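Local coordinates for cobalamin biosynthesis protein CobN (Mycobacterium tuberculosis, PDB 7C6O) that is the large catalytic subunit of cobaltochelatase, which probably inserts cobalt into the corrin ring during cobalamin biosynthesis at the expense of ATP, at residues W877-T888 against I934-F944; D1019-T1027 against Q1076-A1087. All blocks are in the same frame, centred on the assembly; numbering follows the deposited sequence.

Contact 1 of 2, residues W877-T888 against I934-F944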
loop_
_atom_site.group_PDB
_atom_site.type_symbol
_atom_site.label_atom_id
_atom_site.label_comp_id
_atom_site.label_asym_id
_atom_site.label_seq_id
_atom_site.Cartn_x
_atom_site.Cartn_y
_atom_site.Cartn_z
ATOM N N TRP A 877 30.788 -9.870 -14.680
ATOM C CA TRP A 877 29.583 -9.806 -13.871
ATOM C C TRP A 877 29.710 -8.708 -12.817
ATOM O O TRP A 877 30.805 -8.451 -12.307
ATOM C CB TRP A 877 29.320 -11.140 -13.177
ATOM C CG TRP A 877 29.251 -12.316 -14.090
ATOM C CD1 TRP A 877 30.199 -13.284 -14.252
ATOM C CD2 TRP A 877 28.170 -12.663 -14.963
ATOM N NE1 TRP A 877 29.777 -14.210 -15.174
ATOM C CE2 TRP A 877 28.534 -13.850 -15.626
ATOM C CE3 TRP A 877 26.932 -12.081 -15.251
ATOM C CZ2 TRP A 877 27.706 -14.467 -16.560
ATOM C CZ3 TRP A 877 26.111 -12.696 -16.179
ATOM C CH2 TRP A 877 26.501 -13.877 -16.822
ATOM N N PRO A 878 28.607 -8.049 -12.467
ATOM C CA PRO A 878 28.640 -7.145 -11.315
ATOM C C PRO A 878 28.754 -7.945 -10.026
ATOM O O PRO A 878 28.096 -8.973 -9.853
ATOM C CB PRO A 878 27.300 -6.406 -11.404
ATOM C CG PRO A 878 26.393 -7.389 -12.066
ATOM C CD PRO A 878 27.254 -8.160 -13.045
ATOM N N ARG A 879 29.618 -7.474 -9.125
ATOM C CA ARG A 879 29.811 -8.180 -7.861
ATOM C C ARG A 879 28.577 -8.082 -6.974
ATOM O O ARG A 879 28.270 -9.025 -6.232
ATOM C CB ARG A 879 31.034 -7.626 -7.130
ATOM C CG ARG A 879 30.921 -6.152 -6.774
ATOM C CD ARG A 879 32.224 -5.579 -6.243
ATOM N NE ARG A 879 32.156 -4.123 -6.140
ATOM C CZ ARG A 879 32.359 -3.295 -7.161
ATOM N NH1 ARG A 879 32.642 -3.779 -8.362
ATOM N NH2 ARG A 879 32.277 -1.982 -6.983
ATOM N N SER A 880 27.857 -6.965 -7.045
ATOM C CA SER A 880 26.697 -6.739 -6.200
ATOM C C SER A 880 25.744 -5.776 -6.889
ATOM O O SER A 880 26.174 -4.822 -7.545
ATOM C CB SER A 880 27.102 -6.184 -4.828
ATOM O OG SER A 880 25.959 -5.923 -4.035
ATOM N N VAL A 881 24.450 -6.038 -6.735
ATOM C CA VAL A 881 23.390 -5.169 -7.228
ATOM C C VAL A 881 22.678 -4.568 -6.027
ATOM O O VAL A 881 22.308 -5.290 -5.094
ATOM C CB VAL A 881 22.399 -5.938 -8.120
ATOM C CG1 VAL A 881 21.212 -5.057 -8.482
ATOM C CG2 VAL A 881 23.097 -6.459 -9.372
ATOM N N GLY A 882 22.502 -3.249 -6.040
ATOM C CA GLY A 882 21.662 -2.575 -5.067
ATOM C C GLY A 882 20.310 -2.286 -5.691
ATOM O O GLY A 882 20.230 -1.727 -6.787
ATOM N N LEU A 883 19.250 -2.688 -4.992
ATOM C CA LEU A 883 17.895 -2.563 -5.516
ATOM C C LEU A 883 16.991 -1.924 -4.475
ATOM O O LEU A 883 16.974 -2.348 -3.314
ATOM C CB LEU A 883 17.334 -3.927 -5.927
ATOM C CG LEU A 883 15.933 -3.925 -6.547
ATOM C CD1 LEU A 883 15.959 -3.273 -7.928
ATOM C CD2 LEU A 883 15.365 -5.340 -6.625
ATOM N N SER A 884 16.235 -0.910 -4.894
ATOM C CA SER A 884 15.224 -0.296 -4.045
ATOM C C SER A 884 13.876 -0.946 -4.325
ATOM O O SER A 884 13.478 -1.090 -5.485
ATOM C CB SER A 884 15.157 1.212 -4.286
ATOM O OG SER A 884 16.359 1.843 -3.882
ATOM N N VAL A 885 13.176 -1.341 -3.262
ATOM C CA VAL A 885 11.979 -2.170 -3.368
ATOM C C VAL A 885 10.859 -1.513 -2.575
ATOM O O VAL A 885 11.011 -1.266 -1.372
ATOM C CB VAL A 885 12.234 -3.600 -2.862
ATOM C CG1 VAL A 885 10.946 -4.395 -2.841
ATOM C CG2 VAL A 885 13.281 -4.292 -3.730
ATOM N N TRP A 886 9.730 -1.257 -3.236
ATOM C CA TRP A 886 8.595 -0.573 -2.635
ATOM C C TRP A 886 7.397 -1.506 -2.508
ATOM O O TRP A 886 7.199 -2.409 -3.325
ATOM C CB TRP A 886 8.182 0.647 -3.461
ATOM C CG TRP A 886 9.209 1.729 -3.533
ATOM C CD1 TRP A 886 10.231 1.954 -2.658
ATOM C CD2 TRP A 886 9.314 2.738 -4.545
ATOM N NE1 TRP A 886 10.967 3.045 -3.062
ATOM C CE2 TRP A 886 10.423 3.543 -4.218
ATOM C CE3 TRP A 886 8.581 3.036 -5.697
ATOM C CZ2 TRP A 886 10.814 4.629 -5.000
ATOM C CZ3 TRP A 886 8.969 4.114 -6.472
ATOM C CH2 TRP A 886 10.075 4.899 -6.120
ATOM N N GLY A 887 6.577 -1.252 -1.487
ATOM C CA GLY A 887 5.378 -2.052 -1.302
ATOM C C GLY A 887 4.359 -1.843 -2.406
ATOM O O GLY A 887 3.713 -2.795 -2.856
ATOM N N THR A 888 4.202 -0.595 -2.861
ATOM C CA THR A 888 3.246 -0.325 -3.928
ATOM C C THR A 888 3.627 -1.060 -5.208
ATOM O O THR A 888 2.747 -1.498 -5.957
ATOM C CB THR A 888 3.126 1.189 -4.160
ATOM O OG1 THR A 888 1.964 1.465 -4.951
ATOM C CG2 THR A 888 4.359 1.752 -4.863
ATOM N N ILE A 934 24.897 -13.577 -7.685
ATOM C CA ILE A 934 25.200 -12.156 -7.570
ATOM C C ILE A 934 24.726 -11.669 -6.208
ATOM O O ILE A 934 23.599 -11.959 -5.794
ATOM C CB ILE A 934 24.536 -11.359 -8.706
ATOM C CG1 ILE A 934 24.864 -11.979 -10.071
ATOM C CG2 ILE A 934 24.965 -9.900 -8.656
ATOM C CD1 ILE A 934 26.336 -11.933 -10.448
ATOM N N ASP A 935 25.586 -10.935 -5.507
ATOM C CA ASP A 935 25.200 -10.354 -4.229
ATOM C C ASP A 935 24.153 -9.267 -4.447
ATOM O O ASP A 935 24.135 -8.587 -5.477
ATOM C CB ASP A 935 26.425 -9.781 -3.512
ATOM C CG ASP A 935 26.283 -9.796 -1.997
ATOM O OD1 ASP A 935 25.200 -10.152 -1.489
ATOM O OD2 ASP A 935 27.268 -9.457 -1.310
ATOM N N VAL A 936 23.257 -9.118 -3.476
ATOM C CA VAL A 936 22.190 -8.126 -3.559
ATOM C C VAL A 936 22.085 -7.395 -2.229
ATOM O O VAL A 936 21.993 -8.028 -1.172
ATOM C CB VAL A 936 20.830 -8.756 -3.923
ATOM C CG1 VAL A 936 19.759 -7.674 -4.016
ATOM C CG2 VAL A 936 20.916 -9.529 -5.227
ATOM N N THR A 937 22.103 -6.067 -2.282
ATOM C CA THR A 937 21.737 -5.218 -1.156
ATOM C C THR A 937 20.381 -4.599 -1.458
ATOM O O THR A 937 20.187 -4.016 -2.530
ATOM C CB THR A 937 22.782 -4.126 -0.908
ATOM O OG1 THR A 937 24.002 -4.726 -0.457
ATOM C CG2 THR A 937 22.291 -3.146 0.146
ATOM N N VAL A 938 19.445 -4.740 -0.525
ATOM C CA VAL A 938 18.056 -4.343 -0.730
ATOM C C VAL A 938 17.739 -3.184 0.198
ATOM O O VAL A 938 17.903 -3.293 1.419
ATOM C CB VAL A 938 17.089 -5.510 -0.480
ATOM C CG1 VAL A 938 15.647 -5.046 -0.644
ATOM C CG2 VAL A 938 17.393 -6.666 -1.418
ATOM N N ARG A 939 17.271 -2.079 -0.376
ATOM C CA ARG A 939 16.655 -1.003 0.391
ATOM C C ARG A 939 15.142 -1.147 0.265
ATOM O O ARG A 939 14.578 -0.921 -0.811
ATOM C CB ARG A 939 17.122 0.368 -0.097
ATOM C CG ARG A 939 16.345 1.534 0.510
ATOM C CD ARG A 939 16.350 1.509 2.043
ATOM N NE ARG A 939 15.556 2.607 2.591
ATOM C CZ ARG A 939 16.000 3.854 2.724
ATOM N NH1 ARG A 939 17.240 4.161 2.365
ATOM N NH2 ARG A 939 15.206 4.795 3.224
ATOM N N ILE A 940 14.492 -1.541 1.355
ATOM C CA ILE A 940 13.037 -1.605 1.403
ATOM C C ILE A 940 12.522 -0.277 1.933
ATOM O O ILE A 940 13.219 0.441 2.657
ATOM C CB ILE A 940 12.539 -2.782 2.272
ATOM C CG1 ILE A 940 13.029 -2.635 3.715
ATOM C CG2 ILE A 940 12.973 -4.123 1.676
ATOM C CD1 ILE A 940 12.507 -3.710 4.655
ATOM N N SER A 941 11.296 0.066 1.558
ATOM C CA SER A 941 10.667 1.242 2.129
ATOM C C SER A 941 10.062 0.898 3.486
ATOM O O SER A 941 9.991 -0.266 3.890
ATOM C CB SER A 941 9.596 1.790 1.187
ATOM O OG SER A 941 8.547 0.855 1.014
ATOM N N GLY A 942 9.632 1.936 4.203
ATOM C CA GLY A 942 8.915 1.705 5.444
ATOM C C GLY A 942 7.616 0.954 5.228
ATOM O O GLY A 942 7.259 0.069 6.011
ATOM N N PHE A 943 6.895 1.279 4.152
ATOM C CA PHE A 943 5.631 0.593 3.909
ATOM C C PHE A 943 5.851 -0.860 3.506
ATOM O O PHE A 943 5.058 -1.733 3.877
ATOM C CB PHE A 943 4.810 1.306 2.839
ATOM C CG PHE A 943 3.533 0.591 2.514
ATOM C CD1 PHE A 943 2.468 0.618 3.401
ATOM C CD2 PHE A 943 3.407 -0.142 1.343
ATOM C CE1 PHE A 943 1.294 -0.053 3.119
ATOM C CE2 PHE A 943 2.236 -0.820 1.057
ATOM C CZ PHE A 943 1.177 -0.775 1.945
ATOM N N PHE A 944 6.901 -1.139 2.724
ATOM C CA PHE A 944 7.207 -2.529 2.395
ATOM C C PHE A 944 7.428 -3.344 3.660
ATOM O O PHE A 944 6.926 -4.467 3.781
ATOM C CB PHE A 944 8.436 -2.612 1.488
ATOM C CG PHE A 944 8.703 -3.998 0.964
ATOM C CD1 PHE A 944 8.219 -4.386 -0.278
ATOM C CD2 PHE A 944 9.425 -4.916 1.715
ATOM C CE1 PHE A 944 8.452 -5.660 -0.764
ATOM C CE2 PHE A 944 9.662 -6.194 1.236
ATOM C CZ PHE A 944 9.177 -6.564 -0.008
HETATM O O HOH W 1 26.376 -4.987 -1.636
#
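Strands 880-885 and 935-940 pair in parallel, with Ser880 level with Asp935 and Val885 level with Ile940; their axes come within 4.5 Å and diverge by 20°. Odd-numbered residues of both strands alternate as donors and acceptors: Val881 N reaches Asp935 O at 2.9 Å, Thr937 N reaches Val881 O, and the ladder runs on through Leu883, Arg939 and Val885 to Ser941 N on Val885 O. At its start Asp935 N makes a weak, 3.4 Å bond to Arg879 O.

On one face, a water lies 2.6 Å from Ser880 OG and 2.7 Å from Thr937 OG1 and bridges the two hydroxyls. Asp935 on this face turns its carboxylate to partners beyond the strands, His977 and Arg994. The opposite face is apolar. Ile934 CG2 packs obliquely against Val881 CG2 at 4.0 Å, while Ile934 CD1 meets Trp877 CB. Farther along, Val885 splits its branches: CG2 packs on Val938 CG1, whereas CG1, anti to the backbone N, approaches Phe944 CE1 at 3.5 Å.

These are neighbouring strands inside an eight-stranded mixed sheet, flanked by strands 995-997 and 1056-1061, so the pair belongs to the sheet's interior. Helix 853-874 lies against Trp877, Pro878 and Val881, and helix 1072-1089 against Ser884, Arg939 and Ser941.

Both strands turn into helices at the same end. Ser941 N-caps the second: its OG, held between backbone N and carbonyl carbon (chi1 64°), accepts from Phe944 N at 3.1 Å with an N-H...O angle of 161°. The Phe944 ring meets Gly887 N with its edge, in plane, and Phe943 meets Gly887 CA with its edge at CD2, near the ring plane.

Contact 2 of 2, residues D1019-T1027 against Q1076-A1087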
loop_
_atom_site.group_PDB
_atom_site.type_symbol
_atom_site.label_atom_id
_atom_site.label_comp_id
_atom_site.label_asym_id
_atom_site.label_seq_id
_atom_site.Cartn_x
_atom_site.Cartn_y
_atom_site.Cartn_z
ATOM N N ASP A 1019 28.444 15.421 -1.343
ATOM C CA ASP A 1019 28.025 14.027 -1.262
ATOM C C ASP A 1019 27.957 13.537 0.175
ATOM O O ASP A 1019 27.117 12.690 0.499
ATOM C CB ASP A 1019 28.985 13.143 -2.061
ATOM C CG ASP A 1019 28.840 13.320 -3.560
ATOM O OD1 ASP A 1019 27.897 14.014 -3.992
ATOM O OD2 ASP A 1019 29.671 12.759 -4.308
ATOM N N ALA A 1020 28.841 14.037 1.043
ATOM C CA ALA A 1020 28.821 13.610 2.438
ATOM C C ALA A 1020 27.501 13.973 3.105
ATOM O O ALA A 1020 26.991 13.216 3.938
ATOM C CB ALA A 1020 29.994 14.228 3.200
ATOM N N ASP A 1021 26.936 15.130 2.750
ATOM C CA ASP A 1021 25.646 15.529 3.306
ATOM C C ASP A 1021 24.527 14.642 2.781
ATOM O O ASP A 1021 23.667 14.193 3.548
ATOM C CB ASP A 1021 25.355 16.991 2.974
ATOM C CG ASP A 1021 26.302 17.945 3.661
ATOM O OD1 ASP A 1021 26.760 17.639 4.781
ATOM O OD2 ASP A 1021 26.582 19.006 3.077
ATOM N N LEU A 1022 24.508 14.399 1.467
ATOM C CA LEU A 1022 23.503 13.512 0.889
ATOM C C LEU A 1022 23.546 12.140 1.550
ATOM O O LEU A 1022 22.508 11.594 1.945
ATOM C CB LEU A 1022 23.719 13.388 -0.622
ATOM C CG LEU A 1022 23.627 14.672 -1.448
ATOM C CD1 LEU A 1022 23.939 14.395 -2.920
ATOM C CD2 LEU A 1022 22.256 15.319 -1.299
ATOM N N ALA A 1023 24.746 11.574 1.690
ATOM C CA ALA A 1023 24.877 10.246 2.281
ATOM C C ALA A 1023 24.483 10.248 3.752
ATOM O O ALA A 1023 23.887 9.280 4.239
ATOM C CB ALA A 1023 26.308 9.736 2.113
ATOM N N GLN A 1024 24.812 11.321 4.479
ATOM C CA GLN A 1024 24.482 11.372 5.901
ATOM C C GLN A 1024 22.973 11.357 6.118
ATOM O O GLN A 1024 22.475 10.661 7.011
ATOM C CB GLN A 1024 25.102 12.610 6.551
ATOM C CG GLN A 1024 24.781 12.732 8.035
ATOM C CD GLN A 1024 25.446 13.922 8.702
ATOM O OE1 GLN A 1024 26.175 14.684 8.065
ATOM N NE2 GLN A 1024 25.196 14.087 9.999
ATOM N N VAL A 1025 22.228 12.118 5.317
ATOM C CA VAL A 1025 20.773 12.111 5.447
ATOM C C VAL A 1025 20.212 10.758 5.029
ATOM O O VAL A 1025 19.395 10.161 5.741
ATOM C CB VAL A 1025 20.154 13.263 4.635
ATOM C CG1 VAL A 1025 18.639 13.105 4.558
ATOM C CG2 VAL A 1025 20.518 14.604 5.264
ATOM N N TYR A 1026 20.644 10.251 3.869
ATOM C CA TYR A 1026 20.199 8.935 3.417
ATOM C C TYR A 1026 20.458 7.870 4.475
ATOM O O TYR A 1026 19.595 7.028 4.748
ATOM C CB TYR A 1026 20.900 8.577 2.106
ATOM C CG TYR A 1026 20.516 7.235 1.518
ATOM C CD1 TYR A 1026 21.176 6.070 1.900
ATOM C CD2 TYR A 1026 19.511 7.137 0.565
ATOM C CE1 TYR A 1026 20.833 4.843 1.359
ATOM C CE2 TYR A 1026 19.164 5.915 0.015
ATOM C CZ TYR A 1026 19.829 4.772 0.417
ATOM O OH TYR A 1026 19.486 3.555 -0.124
ATOM N N THR A 1027 21.637 7.908 5.099
ATOM C CA THR A 1027 21.988 6.908 6.102
ATOM C C THR A 1027 21.233 7.129 7.409
ATOM O O THR A 1027 20.919 6.162 8.112
ATOM C CB THR A 1027 23.499 6.927 6.339
ATOM O OG1 THR A 1027 24.173 6.784 5.082
ATOM C CG2 THR A 1027 23.920 5.793 7.257
ATOM N N GLN A 1076 14.880 10.002 -4.615
ATOM C CA GLN A 1076 15.204 9.780 -3.207
ATOM C C GLN A 1076 15.845 8.415 -2.996
ATOM O O GLN A 1076 16.904 8.302 -2.367
ATOM C CB GLN A 1076 13.949 9.904 -2.348
ATOM C CG GLN A 1076 13.467 11.317 -2.126
ATOM C CD GLN A 1076 12.569 11.411 -0.912
ATOM O OE1 GLN A 1076 13.046 11.468 0.220
ATOM N NE2 GLN A 1076 11.260 11.415 -1.141
ATOM N N TYR A 1077 15.208 7.362 -3.509
ATOM C CA TYR A 1077 15.701 6.003 -3.297
ATOM C C TYR A 1077 16.806 5.649 -4.284
ATOM O O TYR A 1077 17.906 5.246 -3.887
ATOM C CB TYR A 1077 14.545 5.006 -3.407
ATOM C CG TYR A 1077 13.657 4.972 -2.188
ATOM C CD1 TYR A 1077 12.629 5.894 -2.028
ATOM C CD2 TYR A 1077 13.847 4.020 -1.195
ATOM C CE1 TYR A 1077 11.815 5.868 -0.911
ATOM C CE2 TYR A 1077 13.038 3.987 -0.076
ATOM C CZ TYR A 1077 12.025 4.911 0.059
ATOM O OH TYR A 1077 11.217 4.879 1.167
ATOM N N HIS A 1078 16.523 5.783 -5.579
ATOM C CA HIS A 1078 17.491 5.401 -6.603
ATOM C C HIS A 1078 18.677 6.356 -6.611
ATOM O O HIS A 1078 19.833 5.936 -6.488
ATOM C CB HIS A 1078 16.805 5.372 -7.970
ATOM C CG HIS A 1078 17.606 4.706 -9.043
ATOM N ND1 HIS A 1078 17.481 5.039 -10.375
ATOM C CD2 HIS A 1078 18.519 3.706 -8.988
ATOM C CE1 HIS A 1078 18.290 4.282 -11.093
ATOM N NE2 HIS A 1078 18.930 3.463 -10.276
ATOM N N GLY A 1079 18.407 7.654 -6.756
ATOM C CA GLY A 1079 19.485 8.627 -6.712
ATOM C C GLY A 1079 20.189 8.652 -5.370
ATOM O O GLY A 1079 21.406 8.832 -5.301
ATOM N N GLY A 1080 19.434 8.464 -4.286
ATOM C CA GLY A 1080 20.049 8.415 -2.969
ATOM C C GLY A 1080 21.034 7.272 -2.823
ATOM O O GLY A 1080 22.104 7.433 -2.228
ATOM N N MET A 1081 20.690 6.101 -3.365
ATOM C CA MET A 1081 21.632 4.987 -3.344
ATOM C C MET A 1081 22.884 5.314 -4.150
ATOM O O MET A 1081 24.005 5.058 -3.696
ATOM C CB MET A 1081 20.966 3.718 -3.872
ATOM C CG MET A 1081 21.902 2.521 -3.949
ATOM S SD MET A 1081 21.067 0.991 -4.413
ATOM C CE MET A 1081 20.196 0.596 -2.896
ATOM N N VAL A 1082 22.712 5.894 -5.342
ATOM C CA VAL A 1082 23.860 6.268 -6.167
ATOM C C VAL A 1082 24.772 7.226 -5.410
ATOM O O VAL A 1082 25.995 7.047 -5.372
ATOM C CB VAL A 1082 23.387 6.882 -7.498
ATOM C CG1 VAL A 1082 24.571 7.435 -8.276
ATOM C CG2 VAL A 1082 22.632 5.849 -8.324
ATOM N N ALA A 1083 24.189 8.256 -4.794
ATOM C CA ALA A 1083 24.995 9.270 -4.122
ATOM C C ALA A 1083 25.710 8.698 -2.904
ATOM O O ALA A 1083 26.858 9.062 -2.623
ATOM C CB ALA A 1083 24.119 10.456 -3.718
ATOM N N THR A 1084 25.049 7.800 -2.174
ATOM C CA THR A 1084 25.659 7.233 -0.975
ATOM C C THR A 1084 26.839 6.335 -1.329
ATOM O O THR A 1084 27.886 6.389 -0.674
ATOM C CB THR A 1084 24.604 6.471 -0.172
ATOM O OG1 THR A 1084 23.555 7.373 0.198
ATOM C CG2 THR A 1084 25.213 5.871 1.091
ATOM N N VAL A 1085 26.696 5.520 -2.378
ATOM C CA VAL A 1085 27.819 4.711 -2.849
ATOM C C VAL A 1085 28.959 5.607 -3.317
ATOM O O VAL A 1085 30.134 5.342 -3.032
ATOM C CB VAL A 1085 27.359 3.751 -3.962
ATOM C CG1 VAL A 1085 28.547 2.986 -4.542
ATOM C CG2 VAL A 1085 26.305 2.785 -3.435
ATOM N N ARG A 1086 28.635 6.683 -4.042
ATOM C CA ARG A 1086 29.675 7.600 -4.497
ATOM C C ARG A 1086 30.386 8.249 -3.317
ATOM O O ARG A 1086 31.615 8.377 -3.319
ATOM C CB ARG A 1086 29.082 8.667 -5.419
ATOM C CG ARG A 1086 30.130 9.586 -6.046
ATOM C CD ARG A 1086 29.525 10.610 -7.005
ATOM N NE ARG A 1086 28.572 11.490 -6.336
ATOM C CZ ARG A 1086 27.265 11.490 -6.572
ATOM N NH1 ARG A 1086 26.756 10.667 -7.477
ATOM N NH2 ARG A 1086 26.469 12.322 -5.910
ATOM N N ALA A 1087 29.629 8.656 -2.295
ATOM C CA ALA A 1087 30.243 9.250 -1.111
ATOM C C ALA A 1087 31.188 8.270 -0.429
ATOM O O ALA A 1087 32.281 8.650 0.009
ATOM C CB ALA A 1087 29.162 9.715 -0.136
HETATM O O HOH W 2 17.537 3.356 -2.021
#
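Asp1019 and Arg1086 form a salt bridge in which NE and NH2 take the carboxylate side-on, one nitrogen to each oxygen: Arg1086 NE lies 2.6 Å from Asp1019 OD2, and Arg1086 NH2 donates to Asp1019 OD1 at 2.9 Å. Both oxygens lie in or close to the guanidinium plane, yet both nitrogens stand above the carboxylate plane, and the two flat groups are turned 52° apart. Arg1086 gets there by a bend at chi3 (61°) in an otherwise extended chain.

Beside the pair the interface is small and apolar. Ala1023 CB touches Ala1087 CB at 3.6 Å, and Leu1022 CD1 rests on Ala1083 CB. The alanines, with Gly1080 farther along, are consistent with the 8.3 Å approach of the axes of helices 1019-1027 and 1076-1087, which cross at -120°.

Tyr1026 lays its ring across the second helix at Gly1080, whose carbonyl oxygen sits 3.8 Å above one face, offset toward the rim. Thr1084 OG1 comes within 3.2 Å of Tyr1026 CD1 and bonds to Gly1080 O, which also accepts Thr1084 N from the other side of its plane. At the far end of the ring, a water in its plane joins Tyr1026 OH to Tyr1077 O, to which it donates.

Further out, Tyr1051 of helix 1044-1051 hydrogen-bonds the Tyr1026 hydroxyl, and Thr1156 O takes Arg1086 NH1. With NE and NH2 bound to Asp1019 and NH1 to that carbonyl, every guanidinium nitrogen has a partner, which would restrict rotation of the group.

How the contacts relate
Contact 1 joins two adjacent strands in the interior of a sheet and is almost wholly buried; contact 2 joins two helices beside that sheet and is only partly buried, with its charged end at Asp1019 less enclosed. Backbone hydrogen bonds carry contact 1, whereas contact 2 rests on side chains: a salt bridge, alanine packing and a tyrosine ring laid on the backbone of the other helix. Their centres are 15 Å apart and they meet directly: Arg939 makes a cation-pi contact with Tyr1026, Arg939 NH1 lying 3.3 Å from Tyr1026 CZ, and Trp886 and Tyr1077 meet edge-to-face. Helix 1072-1089 thus serves both, packing on the strand pair and crossing helix 1019-1030.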